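Local coordinates for ESX-1 secretion-associated protein EspB (Mycobacterium marinum, PDB 7P0Z) that is exported by the ESX-1 secretion pathway and assembles into a seven-subunit ring, consistent with a channel-like structure that takes part in protein transport, at residues A37-T42 and S263-K268; N46-L51 and T149-F154. All blocks are in the same frame, centred on the assembly; numbering follows the deposited sequence.

Contact 1. Residues A37-T42 and S263-K268; sequences APSGLT and SEYNTK
Tyr265, near the C-terminal end of helix 244-268, reaches across to the loop that leads into helix 42-81 and meets Leu41 and Ser39. The phenol of Tyr265 leaves the helix with CG opposite the backbone N (chi1 -162°), which extends the ring away from the helix and lays one of its faces against Leu41. CD1 of Leu41 sits over that face, displaced toward the rim on the CE1 side, 3.5 Å from Tyr265 CE1. Leu41 CD1 lies 3.8 Å from the centroid of the Tyr265 ring and 23° off the ring normal, which makes this a CH-pi contact. At the far end of the ring, Tyr265 OH comes within 3.5 Å of Ser39 OG, a polar approach without a hydrogen bond. The phenol OH bonds instead to Gln218 OE1 of helix 181-224, while Ser39 OG accepts the backbone N-H of Leu41 at 3.1 Å and nearly straight (166°). This ST turn ties Ser39 to Leu41, the N-cap residue of helix 42-81. Asn266, next along the helix, packs on Ala43 of helix 42-81. The contact thus joins the start of helix 42-81 to the end of helix 244-268. One leucine methyl lies over part of one ring face; at the polar end Tyr265 OH is held by Gln218 and Ser39 OG accepts the N-H of Leu41, so the two buried hydroxyls lie close together without being hydrogen-bonded to each other.

Contact 2. Residues N46-L51 and T149-F154; sequences NAAEQL and TSMVNF
Residues 46-51 and 149-154 run in the same direction, their short helical axes 21° apart and no nearer than 12.4 Å. Ala48 and Met151 lie opposite each other in register, with CA atoms 8.4 Å apart. At this separation the backbones do not meet, and the space between the helices is bridged by the side chains of Met151, Leu51 and Phe154. Met151 reaches well across. Its chain bends at chi2 (-95°) and then runs out extended, which carries the thioether and terminal methyl over to helix 42-81. There the CE methyl rests against Ala48, 4.0 Å from its CA and almost as near its CB. Leu51, one turn further along, points at the partner helix and passes the methionine at a slant, its CD1 branch touching both Met151 SD at 3.5 Å and Met151 CE at 3.7 Å. The other branch, CD2, faces Phe154 more loosely, 4.3 Å from CE2 of that ring. Phe154 CZ also approaches the carbonyl O of Leu51 at 4.2 Å, obliquely to the ring. Helix 181-224 borders the same region, with Met214 against Met151, Gln210 against Leu51 and Ala211 against Phe154, while Trp158 meets the Phe154 ring a turn later. On another side of helix 42-81, Gln50 hydrogen-bonds Gln166 of a neighbouring subunit, and a polar link close by joins Ser150 OG to the backbone N of Gln36. Between the two segments themselves no hydrogen bond crosses: sulfur, methyl and aromatic groups carry the side-chain contact, and it is apolar.

Overall arrangement
Contacts 1 and 2 both join the PE region to the PPE region, and the segments of contact 2 fall between those of contact 1 in sequence. Their centres lie 12 Å apart, and they touch directly: Ala37 N approaches Ala48 CB at 3.6 Å, and Pro38 CD lies 4.0 Å from Met151 CE. Residues 37-42 lead straight into helix 42-81, which carries 46-51; the start of helix 42-81 meets the C-terminal end of helix 244-268, and slightly further on it meets helix 149-166. Helix 181-224 borders both contacts. Beside them, Ser263 at contact 1 and Asn46, Glu49 and Gln50 at contact 2 pack on a neighbouring subunit.

Contact 1. Residues A37-T42 and S263-K268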
ATOM      1  N   ALA A  37       4.609  13.736 -35.082  1.00 42.69           N
ATOM      2  CA  ALA A  37       3.586  12.756 -34.776  1.00 42.69           C
ATOM      3  C   ALA A  37       3.835  11.489 -35.573  1.00 42.69           C
ATOM      4  O   ALA A  37       4.115  11.560 -36.769  1.00 42.69           O
ATOM      5  CB  ALA A  37       2.215  13.304 -35.096  1.00 42.69           C
ATOM      6  N   PRO A  38       3.774  10.325 -34.947  1.00 43.72           N
ATOM      7  CA  PRO A  38       4.026   9.083 -35.681  1.00 43.72           C
ATOM      8  C   PRO A  38       2.994   8.783 -36.751  1.00 43.72           C
ATOM      9  O   PRO A  38       3.322   8.127 -37.741  1.00 43.72           O
ATOM     10  CB  PRO A  38       4.010   8.022 -34.578  1.00 43.72           C
ATOM     11  CG  PRO A  38       4.105   8.767 -33.314  1.00 43.72           C
ATOM     12  CD  PRO A  38       3.499  10.086 -33.530  1.00 43.72           C
ATOM     13  N   SER A  39       1.760   9.240 -36.591  1.00 44.76           N
ATOM     14  CA  SER A  39       0.705   8.953 -37.538  1.00 44.76           C
ATOM     15  C   SER A  39      -0.115  10.214 -37.721  1.00 44.76           C
ATOM     16  O   SER A  39       0.315  11.308 -37.359  1.00 44.76           O
ATOM     17  CB  SER A  39      -0.164   7.788 -37.061  1.00 44.76           C
ATOM     18  OG  SER A  39      -1.077   8.225 -36.087  1.00 44.76           O
ATOM     19  N   GLY A  40      -1.298  10.061 -38.303  1.00 44.79           N
ATOM     20  CA  GLY A  40      -2.225  11.148 -38.474  1.00 44.79           C
ATOM     21  C   GLY A  40      -3.298  11.220 -37.430  1.00 44.79           C
ATOM     22  O   GLY A  40      -4.113  12.141 -37.461  1.00 44.79           O
ATOM     23  N   LEU A  41      -3.321  10.289 -36.493  1.00 44.46           N
ATOM     24  CA  LEU A  41      -4.322  10.319 -35.447  1.00 44.46           C
ATOM     25  C   LEU A  41      -4.160  11.546 -34.565  1.00 44.46           C
ATOM     26  O   LEU A  41      -3.069  12.085 -34.405  1.00 44.46           O
ATOM     27  CB  LEU A  41      -4.235   9.062 -34.614  1.00 44.46           C
ATOM     28  CG  LEU A  41      -4.492   7.858 -35.516  1.00 44.46           C
ATOM     29  CD1 LEU A  41      -4.121   6.576 -34.826  1.00 44.46           C
ATOM     30  CD2 LEU A  41      -5.934   7.834 -35.938  1.00 44.46           C
ATOM     31  N   THR A  42      -5.271  12.004 -34.008  1.00 43.10           N
ATOM     32  CA  THR A  42      -5.228  13.212 -33.201  1.00 43.10           C
ATOM     33  C   THR A  42      -4.479  12.976 -31.897  1.00 43.10           C
ATOM     34  O   THR A  42      -3.761  13.859 -31.418  1.00 43.10           O
ATOM     35  CB  THR A  42      -6.645  13.721 -32.947  1.00 43.10           C
ATOM     36  OG1 THR A  42      -6.598  14.913 -32.170  1.00 43.10           O
ATOM     37  CG2 THR A  42      -7.445  12.712 -32.195  1.00 43.10           C
ATOM     38  N   SER A 263      -9.167   2.805 -29.433  1.00 47.66           N
ATOM     39  CA  SER A 263      -9.341   3.171 -28.036  1.00 47.66           C
ATOM     40  C   SER A 263      -8.058   2.934 -27.257  1.00 47.66           C
ATOM     41  O   SER A 263      -7.643   3.774 -26.448  1.00 47.66           O
ATOM     42  CB  SER A 263     -10.487   2.385 -27.414  1.00 47.66           C
ATOM     43  OG  SER A 263     -10.141   1.022 -27.310  1.00 47.66           O
ATOM     44  N   GLU A 264      -7.424   1.785 -27.480  1.00 46.81           N
ATOM     45  CA  GLU A 264      -6.124   1.535 -26.872  1.00 46.81           C
ATOM     46  C   GLU A 264      -5.142   2.647 -27.212  1.00 46.81           C
ATOM     47  O   GLU A 264      -4.458   3.185 -26.337  1.00 46.81           O
ATOM     48  CB  GLU A 264      -5.583   0.206 -27.363  1.00 46.81           C
ATOM     49  CG  GLU A 264      -4.470  -0.358 -26.558  1.00 46.81           C
ATOM     50  CD  GLU A 264      -4.958  -1.146 -25.399  1.00 46.81           C
ATOM     51  OE1 GLU A 264      -6.154  -1.486 -25.383  1.00 46.81           O
ATOM     52  OE2 GLU A 264      -4.151  -1.471 -24.524  1.00 46.81           O
ATOM     53  N   TYR A 265      -5.066   2.992 -28.489  1.00 45.43           N
ATOM     54  CA  TYR A 265      -4.141   4.008 -28.946  1.00 45.43           C
ATOM     55  C   TYR A 265      -4.404   5.334 -28.270  1.00 45.43           C
ATOM     56  O   TYR A 265      -3.473   6.032 -27.879  1.00 45.43           O
ATOM     57  CB  TYR A 265      -4.277   4.163 -30.447  1.00 45.43           C
ATOM     58  CG  TYR A 265      -3.136   4.836 -31.126  1.00 45.43           C
ATOM     59  CD1 TYR A 265      -3.124   6.203 -31.302  1.00 45.43           C
ATOM     60  CD2 TYR A 265      -2.092   4.105 -31.634  1.00 45.43           C
ATOM     61  CE1 TYR A 265      -2.088   6.820 -31.946  1.00 45.43           C
ATOM     62  CE2 TYR A 265      -1.062   4.702 -32.286  1.00 45.43           C
ATOM     63  CZ  TYR A 265      -1.058   6.057 -32.444  1.00 45.43           C
ATOM     64  OH  TYR A 265      -0.014   6.645 -33.098  1.00 45.43           O
ATOM     65  N   ASN A 266      -5.665   5.703 -28.139  1.00 45.24           N
ATOM     66  CA  ASN A 266      -5.975   7.013 -27.614  1.00 45.24           C
ATOM     67  C   ASN A 266      -5.685   7.094 -26.138  1.00 45.24           C
ATOM     68  O   ASN A 266      -5.290   8.148 -25.643  1.00 45.24           O
ATOM     69  CB  ASN A 266      -7.418   7.352 -27.902  1.00 45.24           C
ATOM     70  CG  ASN A 266      -7.630   7.698 -29.331  1.00 45.24           C
ATOM     71  OD1 ASN A 266      -6.679   7.858 -30.081  1.00 45.24           O
ATOM     72  ND2 ASN A 266      -8.881   7.798 -29.735  1.00 45.24           N
ATOM     73  N   THR A 267      -5.860   6.006 -25.411  1.00 43.76           N
ATOM     74  CA  THR A 267      -5.574   6.166 -23.999  1.00 43.76           C
ATOM     75  C   THR A 267      -4.092   6.043 -23.707  1.00 43.76           C
ATOM     76  O   THR A 267      -3.570   6.768 -22.863  1.00 43.76           O
ATOM     77  CB  THR A 267      -6.366   5.178 -23.167  1.00 43.76           C
ATOM     78  OG1 THR A 267      -6.030   3.852 -23.555  1.00 43.76           O
ATOM     79  CG2 THR A 267      -7.819   5.416 -23.401  1.00 43.76           C
ATOM     80  N   LYS A 268      -3.393   5.142 -24.377  1.00 42.24           N
ATOM     81  CA  LYS A 268      -1.988   4.991 -24.058  1.00 42.24           C
ATOM     82  C   LYS A 268      -1.142   6.120 -24.611  1.00 42.24           C
ATOM     83  O   LYS A 268      -0.047   6.350 -24.109  1.00 42.24           O
ATOM     84  CB  LYS A 268      -1.465   3.668 -24.575  1.00 42.24           C
ATOM     85  CG  LYS A 268      -1.969   2.520 -23.797  1.00 42.24           C
ATOM     86  CD  LYS A 268      -1.209   1.295 -24.125  1.00 42.24           C
ATOM     87  CE  LYS A 268      -1.785   0.157 -23.373  1.00 42.24           C
ATOM     88  NZ  LYS A 268      -1.683   0.395 -21.931  1.00 42.24           N
TER

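Contact 2. Residues N46-L51 and T149-F154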
ATOM      1  N   ASN A  46      -1.260  15.020 -30.364  1.00 42.69           N
ATOM      2  CA  ASN A  46      -1.204  15.464 -28.982  1.00 42.69           C
ATOM      3  C   ASN A  46       0.043  14.959 -28.292  1.00 42.69           C
ATOM      4  O   ASN A  46       0.684  15.695 -27.544  1.00 42.69           O
ATOM      5  CB  ASN A  46      -2.430  14.981 -28.234  1.00 42.69           C
ATOM      6  CG  ASN A  46      -3.634  15.759 -28.566  1.00 42.69           C
ATOM      7  OD1 ASN A  46      -3.616  16.591 -29.458  1.00 42.69           O
ATOM      8  ND2 ASN A  46      -4.712  15.479 -27.876  1.00 42.69           N
ATOM      9  N   ALA A  47       0.382  13.696 -28.503  1.00 41.95           N
ATOM     10  CA  ALA A  47       1.553  13.131 -27.861  1.00 41.95           C
ATOM     11  C   ALA A  47       2.822  13.811 -28.340  1.00 41.95           C
ATOM     12  O   ALA A  47       3.715  14.114 -27.545  1.00 41.95           O
ATOM     13  CB  ALA A  47       1.614  11.634 -28.124  1.00 41.95           C
ATOM     14  N   ALA A  48       2.921  14.058 -29.636  1.00 41.87           N
ATOM     15  CA  ALA A  48       4.102  14.729 -30.148  1.00 41.87           C
ATOM     16  C   ALA A  48       4.220  16.130 -29.576  1.00 41.87           C
ATOM     17  O   ALA A  48       5.314  16.579 -29.233  1.00 41.87           O
ATOM     18  CB  ALA A  48       4.068  14.768 -31.670  1.00 41.87           C
ATOM     19  N   GLU A  49       3.105  16.834 -29.462  1.00 41.73           N
ATOM     20  CA  GLU A  49       3.169  18.173 -28.911  1.00 41.73           C
ATOM     21  C   GLU A  49       3.501  18.154 -27.429  1.00 41.73           C
ATOM     22  O   GLU A  49       4.240  19.013 -26.947  1.00 41.73           O
ATOM     23  CB  GLU A  49       1.868  18.896 -29.181  1.00 41.73           C
ATOM     24  CG  GLU A  49       1.956  19.719 -30.405  1.00 41.73           C
ATOM     25  CD  GLU A  49       0.639  19.862 -31.084  1.00 41.73           C
ATOM     26  OE1 GLU A  49      -0.394  19.652 -30.421  1.00 41.73           O
ATOM     27  OE2 GLU A  49       0.624  20.185 -32.289  1.00 41.73           O
ATOM     28  N   GLN A  50       2.976  17.182 -26.694  1.00 39.67           N
ATOM     29  CA  GLN A  50       3.347  17.034 -25.297  1.00 39.67           C
ATOM     30  C   GLN A  50       4.842  16.807 -25.152  1.00 39.67           C
ATOM     31  O   GLN A  50       5.484  17.412 -24.292  1.00 39.67           O
ATOM     32  CB  GLN A  50       2.569  15.883 -24.672  1.00 39.67           C
ATOM     33  CG  GLN A  50       2.884  15.616 -23.209  1.00 39.67           C
ATOM     34  CD  GLN A  50       2.635  16.808 -22.313  1.00 39.67           C
ATOM     35  OE1 GLN A  50       1.504  17.120 -21.993  1.00 39.67           O
ATOM     36  NE2 GLN A  50       3.691  17.475 -21.910  1.00 39.67           N
ATOM     37  N   LEU A  51       5.413  15.952 -25.997  1.00 39.89           N
ATOM     38  CA  LEU A  51       6.850  15.727 -25.969  1.00 39.89           C
ATOM     39  C   LEU A  51       7.625  16.988 -26.297  1.00 39.89           C
ATOM     40  O   LEU A  51       8.637  17.280 -25.659  1.00 39.89           O
ATOM     41  CB  LEU A  51       7.238  14.619 -26.934  1.00 39.89           C
ATOM     42  CG  LEU A  51       6.988  13.216 -26.417  1.00 39.89           C
ATOM     43  CD1 LEU A  51       7.357  12.194 -27.453  1.00 39.89           C
ATOM     44  CD2 LEU A  51       7.778  13.000 -25.158  1.00 39.89           C
ATOM     45  N   THR A 149       9.956   7.391 -36.834  1.00 41.79           N
ATOM     46  CA  THR A 149      11.405   7.501 -36.914  1.00 41.79           C
ATOM     47  C   THR A 149      11.902   8.741 -36.188  1.00 41.79           C
ATOM     48  O   THR A 149      12.955   8.707 -35.545  1.00 41.79           O
ATOM     49  CB  THR A 149      11.872   7.510 -38.361  1.00 41.79           C
ATOM     50  OG1 THR A 149      11.283   8.608 -39.053  1.00 41.79           O
ATOM     51  CG2 THR A 149      11.457   6.245 -39.001  1.00 41.79           C
ATOM     52  N   SER A 150      11.170   9.843 -36.280  1.00 41.69           N
ATOM     53  CA  SER A 150      11.617  11.030 -35.577  1.00 41.69           C
ATOM     54  C   SER A 150      11.471  10.861 -34.075  1.00 41.69           C
ATOM     55  O   SER A 150      12.244  11.440 -33.314  1.00 41.69           O
ATOM     56  CB  SER A 150      10.865  12.258 -36.056  1.00 41.69           C
ATOM     57  OG  SER A 150       9.542  12.223 -35.607  1.00 41.69           O
ATOM     58  N   MET A 151      10.521  10.049 -33.632  1.00 42.14           N
ATOM     59  CA  MET A 151      10.458   9.704 -32.224  1.00 42.14           C
ATOM     60  C   MET A 151      11.698   8.957 -31.785  1.00 42.14           C
ATOM     61  O   MET A 151      12.204   9.178 -30.686  1.00 42.14           O
ATOM     62  CB  MET A 151       9.232   8.863 -31.935  1.00 42.14           C
ATOM     63  CG  MET A 151       7.986   9.645 -32.006  1.00 42.14           C
ATOM     64  SD  MET A 151       7.475  10.240 -30.411  1.00 42.14           S
ATOM     65  CE  MET A 151       6.229  11.408 -30.916  1.00 42.14           C
ATOM     66  N   VAL A 152      12.188   8.051 -32.618  1.00 40.87           N
ATOM     67  CA  VAL A 152      13.366   7.290 -32.249  1.00 40.87           C
ATOM     68  C   VAL A 152      14.599   8.175 -32.250  1.00 40.87           C
ATOM     69  O   VAL A 152      15.461   8.049 -31.379  1.00 40.87           O
ATOM     70  CB  VAL A 152      13.514   6.072 -33.171  1.00 40.87           C
ATOM     71  CG1 VAL A 152      14.731   5.299 -32.814  1.00 40.87           C
ATOM     72  CG2 VAL A 152      12.317   5.197 -33.027  1.00 40.87           C
ATOM     73  N   ASN A 153      14.706   9.095 -33.206  1.00 40.76           N
ATOM     74  CA  ASN A 153      15.821  10.033 -33.173  1.00 40.76           C
ATOM     75  C   ASN A 153      15.773  10.897 -31.922  1.00 40.76           C
ATOM     76  O   ASN A 153      16.797  11.116 -31.267  1.00 40.76           O
ATOM     77  CB  ASN A 153      15.823  10.907 -34.418  1.00 40.76           C
ATOM     78  CG  ASN A 153      15.965  10.109 -35.683  1.00 40.76           C
ATOM     79  OD1 ASN A 153      16.524   9.015 -35.690  1.00 40.76           O
ATOM     80  ND2 ASN A 153      15.453  10.651 -36.771  1.00 40.76           N
ATOM     81  N   PHE A 154      14.585  11.388 -31.580  1.00 39.25           N
ATOM     82  CA  PHE A 154      14.378  12.149 -30.361  1.00 39.25           C
ATOM     83  C   PHE A 154      14.826  11.362 -29.140  1.00 39.25           C
ATOM     84  O   PHE A 154      15.559  11.871 -28.284  1.00 39.25           O
ATOM     85  CB  PHE A 154      12.899  12.499 -30.276  1.00 39.25           C
ATOM     86  CG  PHE A 154      12.519  13.326 -29.105  1.00 39.25           C
ATOM     87  CD1 PHE A 154      12.572  14.696 -29.165  1.00 39.25           C
ATOM     88  CD2 PHE A 154      12.074  12.734 -27.949  1.00 39.25           C
ATOM     89  CE1 PHE A 154      12.206  15.454 -28.095  1.00 39.25           C
ATOM     90  CE2 PHE A 154      11.712  13.486 -26.876  1.00 39.25           C
ATOM     91  CZ  PHE A 154      11.773  14.855 -26.948  1.00 39.25           C
TER